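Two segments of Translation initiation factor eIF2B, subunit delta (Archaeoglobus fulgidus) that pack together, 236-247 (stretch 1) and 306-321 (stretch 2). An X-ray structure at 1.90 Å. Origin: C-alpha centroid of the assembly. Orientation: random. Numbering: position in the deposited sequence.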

# COMPACT_ATOMS: atom_id res chain seq x y z
N ILE A 236 9.43 -11.85 18.60
CA ILE A 236 8.54 -12.99 18.68
C ILE A 236 8.20 -13.31 20.12
O ILE A 236 9.09 -13.63 20.92
CB ILE A 236 9.16 -14.22 17.99
CG1 ILE A 236 9.47 -13.87 16.51
CG2 ILE A 236 8.18 -15.43 18.12
CD1 ILE A 236 10.18 -14.94 15.70
N VAL A 237 6.91 -13.21 20.46
CA VAL A 237 6.43 -13.48 21.81
C VAL A 237 5.66 -14.80 21.77
O VAL A 237 5.49 -15.38 20.70
CB VAL A 237 5.58 -12.31 22.37
CG1 VAL A 237 6.46 -11.05 22.46
CG2 VAL A 237 4.34 -12.06 21.48
N ARG A 238 5.17 -15.27 22.92
CA ARG A 238 4.52 -16.57 22.96
C ARG A 238 3.30 -16.80 22.11
O ARG A 238 3.01 -17.96 21.79
CB ARG A 238 4.22 -16.98 24.40
CG ARG A 238 5.48 -17.16 25.22
CD ARG A 238 5.30 -18.14 26.36
NE ARG A 238 4.13 -17.86 27.17
CZ ARG A 238 4.06 -16.90 28.09
NH1 ARG A 238 5.10 -16.10 28.32
NH2 ARG A 238 2.94 -16.74 28.78
N ASP A 239 2.58 -15.75 21.76
CA ASP A 239 1.40 -15.92 20.92
C ASP A 239 1.47 -15.12 19.63
O ASP A 239 0.47 -15.03 18.91
CB ASP A 239 0.15 -15.51 21.69
CG ASP A 239 0.24 -14.10 22.29
OD1 ASP A 239 -0.78 -13.62 22.81
OD2 ASP A 239 1.31 -13.45 22.26
N ALA A 240 2.62 -14.54 19.31
CA ALA A 240 2.63 -13.75 18.07
C ALA A 240 3.97 -13.30 17.55
O ALA A 240 4.94 -13.20 18.28
CB ALA A 240 1.73 -12.50 18.24
N VAL A 241 3.99 -13.00 16.25
CA VAL A 241 5.18 -12.48 15.61
C VAL A 241 4.94 -11.00 15.30
O VAL A 241 4.01 -10.68 14.56
CB VAL A 241 5.48 -13.22 14.29
CG1 VAL A 241 6.63 -12.54 13.57
CG2 VAL A 241 5.87 -14.70 14.59
N PHE A 242 5.73 -10.11 15.88
CA PHE A 242 5.61 -8.69 15.54
C PHE A 242 6.60 -8.39 14.39
O PHE A 242 7.78 -8.72 14.48
CB PHE A 242 5.91 -7.77 16.74
CG PHE A 242 4.81 -7.76 17.80
CD1 PHE A 242 4.73 -8.78 18.76
CD2 PHE A 242 3.83 -6.76 17.80
CE1 PHE A 242 3.70 -8.80 19.70
CE2 PHE A 242 2.78 -6.78 18.75
CZ PHE A 242 2.72 -7.81 19.70
N ASN A 243 6.10 -7.80 13.30
CA ASN A 243 6.97 -7.47 12.17
C ASN A 243 6.41 -6.21 11.52
O ASN A 243 5.35 -5.75 11.93
CB ASN A 243 7.02 -8.65 11.18
CG ASN A 243 8.15 -8.52 10.20
OD1 ASN A 243 9.29 -8.27 10.59
ND2 ASN A 243 7.84 -8.67 8.91
N LYS A 244 7.11 -5.65 10.52
CA LYS A 244 6.65 -4.43 9.83
C LYS A 244 5.14 -4.47 9.53
O LYS A 244 4.65 -5.48 9.01
CB LYS A 244 7.42 -4.26 8.51
CG LYS A 244 6.98 -3.04 7.69
CD LYS A 244 7.17 -1.75 8.49
CE LYS A 244 8.63 -1.59 8.94
NZ LYS A 244 8.93 -0.35 9.74
N ILE A 245 4.41 -3.39 9.84
CA ILE A 245 2.95 -3.42 9.57
C ILE A 245 2.65 -3.95 8.18
O ILE A 245 3.30 -3.57 7.20
CB ILE A 245 2.20 -2.04 9.57
CG1 ILE A 245 3.17 -0.94 9.87
CG2 ILE A 245 0.88 -2.12 10.39
CD1 ILE A 245 3.83 -0.49 8.65
N GLY A 246 1.63 -4.79 8.10
CA GLY A 246 1.23 -5.33 6.82
C GLY A 246 1.48 -6.82 6.81
O GLY A 246 0.79 -7.57 6.12
N THR A 247 2.47 -7.24 7.58
CA THR A 247 2.82 -8.65 7.66
C THR A 247 1.60 -9.50 8.05
O THR A 247 1.34 -10.54 7.42
CB THR A 247 3.97 -8.89 8.68
OG1 THR A 247 5.12 -8.13 8.28
CG2 THR A 247 4.34 -10.36 8.74
N ASN A 306 -0.87 5.33 11.81
CA ASN A 306 0.34 4.77 11.19
C ASN A 306 1.16 3.86 12.12
O ASN A 306 2.30 4.16 12.45
CB ASN A 306 1.20 5.96 10.68
CG ASN A 306 2.39 5.55 9.81
OD1 ASN A 306 2.42 4.47 9.21
ND2 ASN A 306 3.39 6.44 9.72
N PRO A 307 0.57 2.73 12.58
CA PRO A 307 1.32 1.83 13.47
C PRO A 307 2.58 1.31 12.78
O PRO A 307 2.58 1.07 11.58
CB PRO A 307 0.32 0.71 13.75
CG PRO A 307 -0.47 0.65 12.40
CD PRO A 307 -0.70 2.12 12.14
N ALA A 308 3.65 1.10 13.55
CA ALA A 308 4.91 0.65 12.97
C ALA A 308 4.95 -0.85 12.68
O ALA A 308 5.64 -1.29 11.76
CB ALA A 308 6.10 1.02 13.91
N PHE A 309 4.21 -1.62 13.46
CA PHE A 309 4.18 -3.07 13.30
C PHE A 309 2.78 -3.59 13.53
O PHE A 309 1.89 -2.85 13.97
CB PHE A 309 5.03 -3.77 14.39
CG PHE A 309 6.41 -3.20 14.58
CD1 PHE A 309 6.65 -2.25 15.57
CD2 PHE A 309 7.46 -3.60 13.77
CE1 PHE A 309 7.92 -1.72 15.75
CE2 PHE A 309 8.73 -3.08 13.93
CZ PHE A 309 8.97 -2.14 14.93
N ASP A 310 2.60 -4.88 13.25
CA ASP A 310 1.37 -5.56 13.60
C ASP A 310 1.75 -6.94 14.14
O ASP A 310 2.87 -7.40 13.94
CB ASP A 310 0.34 -5.66 12.44
CG ASP A 310 0.87 -6.32 11.15
OD1 ASP A 310 1.79 -7.16 11.15
OD2 ASP A 310 0.27 -5.99 10.09
N PRO A 311 0.85 -7.57 14.89
CA PRO A 311 1.13 -8.89 15.44
C PRO A 311 0.48 -9.96 14.55
O PRO A 311 -0.69 -9.86 14.20
CB PRO A 311 0.49 -8.85 16.82
CG PRO A 311 -0.65 -7.80 16.69
CD PRO A 311 -0.35 -6.95 15.48
N THR A 312 1.26 -10.96 14.15
CA THR A 312 0.74 -12.06 13.35
C THR A 312 0.59 -13.22 14.35
O THR A 312 1.59 -13.63 14.96
CB THR A 312 1.74 -12.48 12.22
OG1 THR A 312 1.83 -11.45 11.22
CG2 THR A 312 1.31 -13.77 11.57
N PRO A 313 -0.63 -13.76 14.53
CA PRO A 313 -0.79 -14.87 15.47
C PRO A 313 0.02 -16.08 15.00
O PRO A 313 0.12 -16.33 13.78
CB PRO A 313 -2.30 -15.13 15.46
CG PRO A 313 -2.73 -14.70 14.05
CD PRO A 313 -1.89 -13.46 13.82
N LEU A 314 0.59 -16.83 15.94
CA LEU A 314 1.41 -17.98 15.55
C LEU A 314 0.60 -19.05 14.83
O LEU A 314 1.16 -19.92 14.17
CB LEU A 314 2.12 -18.57 16.78
CG LEU A 314 3.24 -17.63 17.23
CD1 LEU A 314 3.85 -18.18 18.53
CD2 LEU A 314 4.31 -17.52 16.13
N GLU A 315 -0.73 -18.97 14.95
CA GLU A 315 -1.61 -19.91 14.27
C GLU A 315 -1.47 -19.73 12.75
O GLU A 315 -1.81 -20.62 11.97
CB GLU A 315 -3.07 -19.68 14.70
CG GLU A 315 -3.89 -20.97 14.77
CD GLU A 315 -4.84 -21.12 13.60
OE1 GLU A 315 -5.63 -20.16 13.38
OE2 GLU A 315 -4.80 -22.17 12.90
N ASN A 316 -1.01 -18.56 12.32
CA ASN A 316 -0.83 -18.27 10.89
C ASN A 316 0.63 -18.47 10.45
O ASN A 316 1.01 -18.05 9.36
CB ASN A 316 -1.22 -16.82 10.57
CG ASN A 316 -2.72 -16.57 10.67
OD1 ASN A 316 -3.47 -17.41 11.17
ND2 ASN A 316 -3.16 -15.39 10.21
N VAL A 317 1.45 -19.07 11.31
CA VAL A 317 2.86 -19.31 10.98
C VAL A 317 3.08 -20.82 10.85
O VAL A 317 2.87 -21.57 11.82
CB VAL A 317 3.77 -18.73 12.07
CG1 VAL A 317 5.25 -19.05 11.75
CG2 VAL A 317 3.55 -17.20 12.17
N THR A 318 3.48 -21.25 9.66
CA THR A 318 3.71 -22.67 9.37
C THR A 318 4.94 -23.19 10.12
O THR A 318 4.95 -24.32 10.61
CB THR A 318 3.93 -22.87 7.84
OG1 THR A 318 2.85 -22.24 7.13
CG2 THR A 318 3.97 -24.38 7.50
N ALA A 319 5.98 -22.36 10.20
CA ALA A 319 7.17 -22.74 10.93
C ALA A 319 8.06 -21.53 11.12
O ALA A 319 7.99 -20.57 10.34
CB ALA A 319 7.94 -23.86 10.15
N LEU A 320 8.90 -21.58 12.14
CA LEU A 320 9.86 -20.54 12.43
C LEU A 320 11.22 -21.09 11.95
O LEU A 320 11.56 -22.23 12.22
CB LEU A 320 9.90 -20.26 13.95
CG LEU A 320 8.56 -19.84 14.58
CD1 LEU A 320 8.67 -19.83 16.10
CD2 LEU A 320 8.15 -18.46 14.05
N ILE A 321 11.99 -20.28 11.22
CA ILE A 321 13.29 -20.69 10.74
C ILE A 321 14.32 -19.92 11.56
O ILE A 321 14.42 -18.71 11.42
CB ILE A 321 13.49 -20.33 9.25
CG1 ILE A 321 12.39 -20.96 8.39
CG2 ILE A 321 14.86 -20.82 8.79
CD1 ILE A 321 12.37 -20.43 6.94

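The contact is built on an antiparallel strand pair, 240-244 against 309-313, and its backbone sets the register. Val241 and Thr312 form the tightest rung: Val241 N to Thr312 O and Thr312 N to Val241 O are both 2.8 Å and nearly straight. Two residues on, the ladder loosens, with Asp310 N to Asn243 O at 3.2 Å and a weak return bond from Asn243 N to Asp310 O at 3.3 Å. Ile245 N to Ala308 O, 3.1 Å, extends the pairing past the strand. Pro311 and Pro313 cost the ladder nothing, because both sit at non-hydrogen-bonded positions, where no amide hydrogen is needed.

From Ala240 to Asn243 and from Asp310 to Pro313, side chains sort by face. Ala240, Phe242, Pro311 and Pro313 share one; there Pro311 CB lies over the Phe242 ring, 3.6 Å from Phe242 CE2, a CH-pi contact. On the face of Val241 and Thr312, Val241 CG2 meets Leu314 CD2 at 3.6 Å, Val317 CG2 at 4.2 Å and Leu320 CD2 at 4.4 Å, so one methyl touches three partners beyond the paired strand.

The one hydrogen bond across the contact that involves a side chain is at the turn from Lys244 to Thr247. Asp310 OD2 accepts from Gly246 N at 2.7 Å, tying the turn to the opposing strand. Gly246 has phi 114°, where a CB would jam against the preceding carbonyl, so the backbone itself calls for glycine.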